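Local atomic coordinates of Pre-mRNA-splicing factor 38 (Chaetomium thermophilum, PDB entry 5F5T), a protein that is probably required for pre-mRNA splicing, as a PRP38-family component of the spliceosome. Residues Asp63-Val68 and Glu114-Leu119. Sequence-based numbering, arbitrary orientation.
Sequences DIVDRV and EKFKYL
Val-68 and Leu-119 meet where the two backbones come closest, their CA atoms 6.2 Å apart, and their side chains cross at about a right angle. CG1 of Val-68, anti to its own backbone N (chi1 167°), reaches the backbone of the opposing helix turn and lies 3.6 Å from Leu-119 N. The same methyl touches Tyr-118 CB at 4.0 Å, whereas the phenol leads away from the contact and its OH is hydrogen-bonded to Arg-151 N. CG2 of Val-68 lies 4.2 Å from Leu-119 CD1. One turn earlier, Val-65 uses both branches: CG2 sits 3.7 Å from Leu-119 CD2, and CG1 comes to within 4.2 Å of Phe-116 CE2, oblique to the ring, the two side chains crossing at about a right angle. The side-chain pairs are all apolar. Both segments lie in the PRP38 family region of this mainly helical chain, where helix 61-71 packs against the junction between helices 102-115 and 117-130. Phe-116 marks that junction: it leaves helical geometry (phi/psi -125°/109°) and occupies the N-cap position of the second helix. Its ring is backed on one face by Lys-115 CB, 3.8 Å above the plane and over the centre. Tyr-108, from helix 102-115, touches both Val-65 and Leu-119, while Leu-91 of helix 87-98 packs on Val-68.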
ATOM      1  N   ASP A  63       1.985 -22.657   6.738  1.00 77.80           N
ATOM      2  CA  ASP A  63       1.657 -23.013   5.377  1.00 81.46           C
ATOM      3  C   ASP A  63       1.632 -21.760   4.534  1.00 66.82           C
ATOM      4  O   ASP A  63       1.887 -21.826   3.350  1.00 77.74           O
ATOM      5  CB  ASP A  63       0.310 -23.726   5.298  1.00 70.35           C
ATOM      6  CG  ASP A  63       0.351 -25.111   5.901  1.00 93.21           C
ATOM      7  OD1 ASP A  63       1.429 -25.746   5.879  1.00104.80           O
ATOM      8  OD2 ASP A  63      -0.699 -25.569   6.394  1.00 85.75           O
ATOM      9  N   ILE A  64       1.311 -20.620   5.142  1.00 62.72           N
ATOM     10  CA  ILE A  64       1.219 -19.381   4.381  1.00 64.25           C
ATOM     11  C   ILE A  64       2.570 -19.043   3.762  1.00 60.68           C
ATOM     12  O   ILE A  64       2.661 -18.799   2.561  1.00 70.85           O
ATOM     13  CB  ILE A  64       0.741 -18.205   5.253  1.00 80.51           C
ATOM     14  CG1 ILE A  64      -0.763 -18.311   5.504  1.00 72.30           C
ATOM     15  CG2 ILE A  64       1.062 -16.878   4.583  1.00 78.21           C
ATOM     16  CD1 ILE A  64      -1.585 -18.297   4.237  1.00 67.10           C
ATOM     17  N   VAL A  65       3.622 -19.067   4.578  1.00 67.95           N
ATOM     18  CA  VAL A  65       4.972 -18.815   4.085  1.00 54.04           C
ATOM     19  C   VAL A  65       5.338 -19.839   3.027  1.00 65.06           C
ATOM     20  O   VAL A  65       5.856 -19.486   1.952  1.00 74.74           O
ATOM     21  CB  VAL A  65       6.027 -18.865   5.207  1.00 66.36           C
ATOM     22  CG1 VAL A  65       7.426 -18.741   4.618  1.00 68.21           C
ATOM     23  CG2 VAL A  65       5.788 -17.758   6.210  1.00 67.82           C
ATOM     24  N   ASP A  66       5.049 -21.109   3.316  1.00 70.07           N
ATOM     25  CA  ASP A  66       5.374 -22.152   2.338  1.00 62.49           C
ATOM     26  C   ASP A  66       4.692 -21.904   0.982  1.00 61.91           C
ATOM     27  O   ASP A  66       5.323 -22.020  -0.070  1.00 67.02           O
ATOM     28  CB  ASP A  66       4.988 -23.537   2.868  1.00 64.40           C
ATOM     29  CG  ASP A  66       5.840 -23.970   4.055  1.00 90.55           C
ATOM     30  OD1 ASP A  66       7.082 -23.847   3.980  1.00100.48           O
ATOM     31  OD2 ASP A  66       5.271 -24.454   5.056  1.00 91.64           O
ATOM     32  N   ARG A  67       3.417 -21.530   1.019  1.00 63.56           N
ATOM     33  CA  ARG A  67       2.634 -21.256  -0.183  1.00 68.11           C
ATOM     34  C   ARG A  67       3.155 -20.039  -0.923  1.00 60.19           C
ATOM     35  O   ARG A  67       3.159 -20.013  -2.146  1.00 61.66           O
ATOM     36  CB  ARG A  67       1.152 -21.040   0.153  1.00 64.88           C
ATOM     37  CG  ARG A  67       0.415 -22.263   0.679  1.00 50.73           C
ATOM     38  CD  ARG A  67       0.589 -23.467  -0.220  1.00 70.64           C
ATOM     39  NE  ARG A  67       0.955 -24.643   0.562  1.00 80.78           N
ATOM     40  CZ  ARG A  67       0.095 -25.555   0.994  1.00 87.58           C
ATOM     41  NH1 ARG A  67      -1.194 -25.446   0.706  1.00108.16           N
ATOM     42  NH2 ARG A  67       0.527 -26.585   1.706  1.00101.08           N
ATOM     43  N   VAL A  68       3.555 -19.012  -0.185  1.00 59.16           N
ATOM     44  CA  VAL A  68       4.093 -17.823  -0.827  1.00 50.18           C
ATOM     45  C   VAL A  68       5.373 -18.152  -1.583  1.00 56.76           C
ATOM     46  O   VAL A  68       5.512 -17.804  -2.757  1.00 52.51           O
ATOM     47  CB  VAL A  68       4.361 -16.693   0.178  1.00 51.12           C
ATOM     48  CG1 VAL A  68       5.198 -15.599  -0.464  1.00 47.29           C
ATOM     49  CG2 VAL A  68       3.043 -16.134   0.696  1.00 50.18           C
ATOM     50  N   GLU A 114      12.500 -10.199   4.825  1.00 64.29           N
ATOM     51  CA  GLU A 114      13.919 -10.109   4.531  1.00 61.12           C
ATOM     52  C   GLU A 114      14.305 -11.274   3.635  1.00 59.42           C
ATOM     53  O   GLU A 114      14.966 -11.081   2.614  1.00 65.29           O
ATOM     54  CB  GLU A 114      14.754 -10.114   5.812  1.00 81.13           C
ATOM     55  CG  GLU A 114      15.947  -9.173   5.770  1.00 93.84           C
ATOM     56  CD  GLU A 114      15.532  -7.711   5.739  1.00126.68           C
ATOM     57  OE1 GLU A 114      15.077  -7.197   6.784  1.00139.76           O
ATOM     58  OE2 GLU A 114      15.661  -7.073   4.673  1.00131.88           O
ATOM     59  N   LYS A 115      13.848 -12.478   3.975  1.00 70.71           N
ATOM     60  CA  LYS A 115      14.164 -13.616   3.107  1.00 71.48           C
ATOM     61  C   LYS A 115      13.322 -13.671   1.821  1.00 75.11           C
ATOM     62  O   LYS A 115      13.851 -13.922   0.735  1.00 69.93           O
ATOM     63  CB  LYS A 115      14.021 -14.931   3.881  1.00 68.49           C
ATOM     64  CG  LYS A 115      15.007 -15.079   5.036  1.00 86.73           C
ATOM     65  CD  LYS A 115      15.065 -16.510   5.561  1.00 98.57           C
ATOM     66  CE  LYS A 115      13.955 -16.793   6.563  1.00109.78           C
ATOM     67  NZ  LYS A 115      13.620 -18.245   6.648  1.00120.21           N
ATOM     68  N   PHE A 116      12.018 -13.437   1.945  1.00 78.47           N
ATOM     69  CA  PHE A 116      11.110 -13.556   0.802  1.00 56.48           C
ATOM     70  C   PHE A 116      10.302 -12.290   0.550  1.00 68.88           C
ATOM     71  O   PHE A 116       9.378 -11.953   1.305  1.00 66.14           O
ATOM     72  CB  PHE A 116      10.153 -14.728   0.998  1.00 60.47           C
ATOM     73  CG  PHE A 116      10.822 -15.976   1.493  1.00 64.86           C
ATOM     74  CD1 PHE A 116      11.695 -16.691   0.681  1.00 57.96           C
ATOM     75  CD2 PHE A 116      10.578 -16.437   2.771  1.00 66.42           C
ATOM     76  CE1 PHE A 116      12.309 -17.846   1.147  1.00 60.23           C
ATOM     77  CE2 PHE A 116      11.186 -17.588   3.242  1.00 59.66           C
ATOM     78  CZ  PHE A 116      12.053 -18.293   2.429  1.00 57.88           C
ATOM     79  N   LYS A 117      10.643 -11.611  -0.540  1.00 51.16           N
ATOM     80  CA  LYS A 117      10.071 -10.310  -0.850  1.00 53.27           C
ATOM     81  C   LYS A 117       8.558 -10.354  -1.047  1.00 55.34           C
ATOM     82  O   LYS A 117       7.867  -9.424  -0.651  1.00 58.68           O
ATOM     83  CB  LYS A 117      10.738  -9.710  -2.092  1.00 47.44           C
ATOM     84  CG  LYS A 117      10.823 -10.650  -3.280  1.00 51.16           C
ATOM     85  CD  LYS A 117      11.836 -10.148  -4.293  1.00 64.46           C
ATOM     86  CE  LYS A 117      11.747 -10.915  -5.589  1.00 63.23           C
ATOM     87  NZ  LYS A 117      12.568 -10.236  -6.624  1.00 75.50           N
ATOM     88  N   TYR A 118       8.040 -11.401  -1.683  1.00 52.18           N
ATOM     89  CA  TYR A 118       6.595 -11.505  -1.893  1.00 52.81           C
ATOM     90  C   TYR A 118       5.861 -11.736  -0.569  1.00 64.51           C
ATOM     91  O   TYR A 118       4.701 -11.355  -0.419  1.00 53.54           O
ATOM     92  CB  TYR A 118       6.272 -12.606  -2.905  1.00 39.49           C
ATOM     93  CG  TYR A 118       6.614 -12.184  -4.314  1.00 47.50           C
ATOM     94  CD1 TYR A 118       5.857 -11.222  -4.967  1.00 44.69           C
ATOM     95  CD2 TYR A 118       7.729 -12.697  -4.966  1.00 52.80           C
ATOM     96  CE1 TYR A 118       6.177 -10.805  -6.242  1.00 54.81           C
ATOM     97  CE2 TYR A 118       8.062 -12.280  -6.246  1.00 44.71           C
ATOM     98  CZ  TYR A 118       7.279 -11.334  -6.877  1.00 56.46           C
ATOM     99  OH  TYR A 118       7.597 -10.913  -8.146  1.00 53.87           O
ATOM    100  N   LEU A 119       6.537 -12.348   0.397  1.00 51.61           N
ATOM    101  CA  LEU A 119       5.956 -12.490   1.728  1.00 53.52           C
ATOM    102  C   LEU A 119       5.787 -11.110   2.363  1.00 55.19           C
ATOM    103  O   LEU A 119       4.779 -10.835   3.021  1.00 64.91           O
ATOM    104  CB  LEU A 119       6.819 -13.384   2.617  1.00 49.47           C
ATOM    105  CG  LEU A 119       6.258 -13.646   4.016  1.00 62.20           C
ATOM    106  CD1 LEU A 119       4.819 -14.146   3.915  1.00 45.52           C
ATOM    107  CD2 LEU A 119       7.114 -14.653   4.756  1.00 61.03           C
TER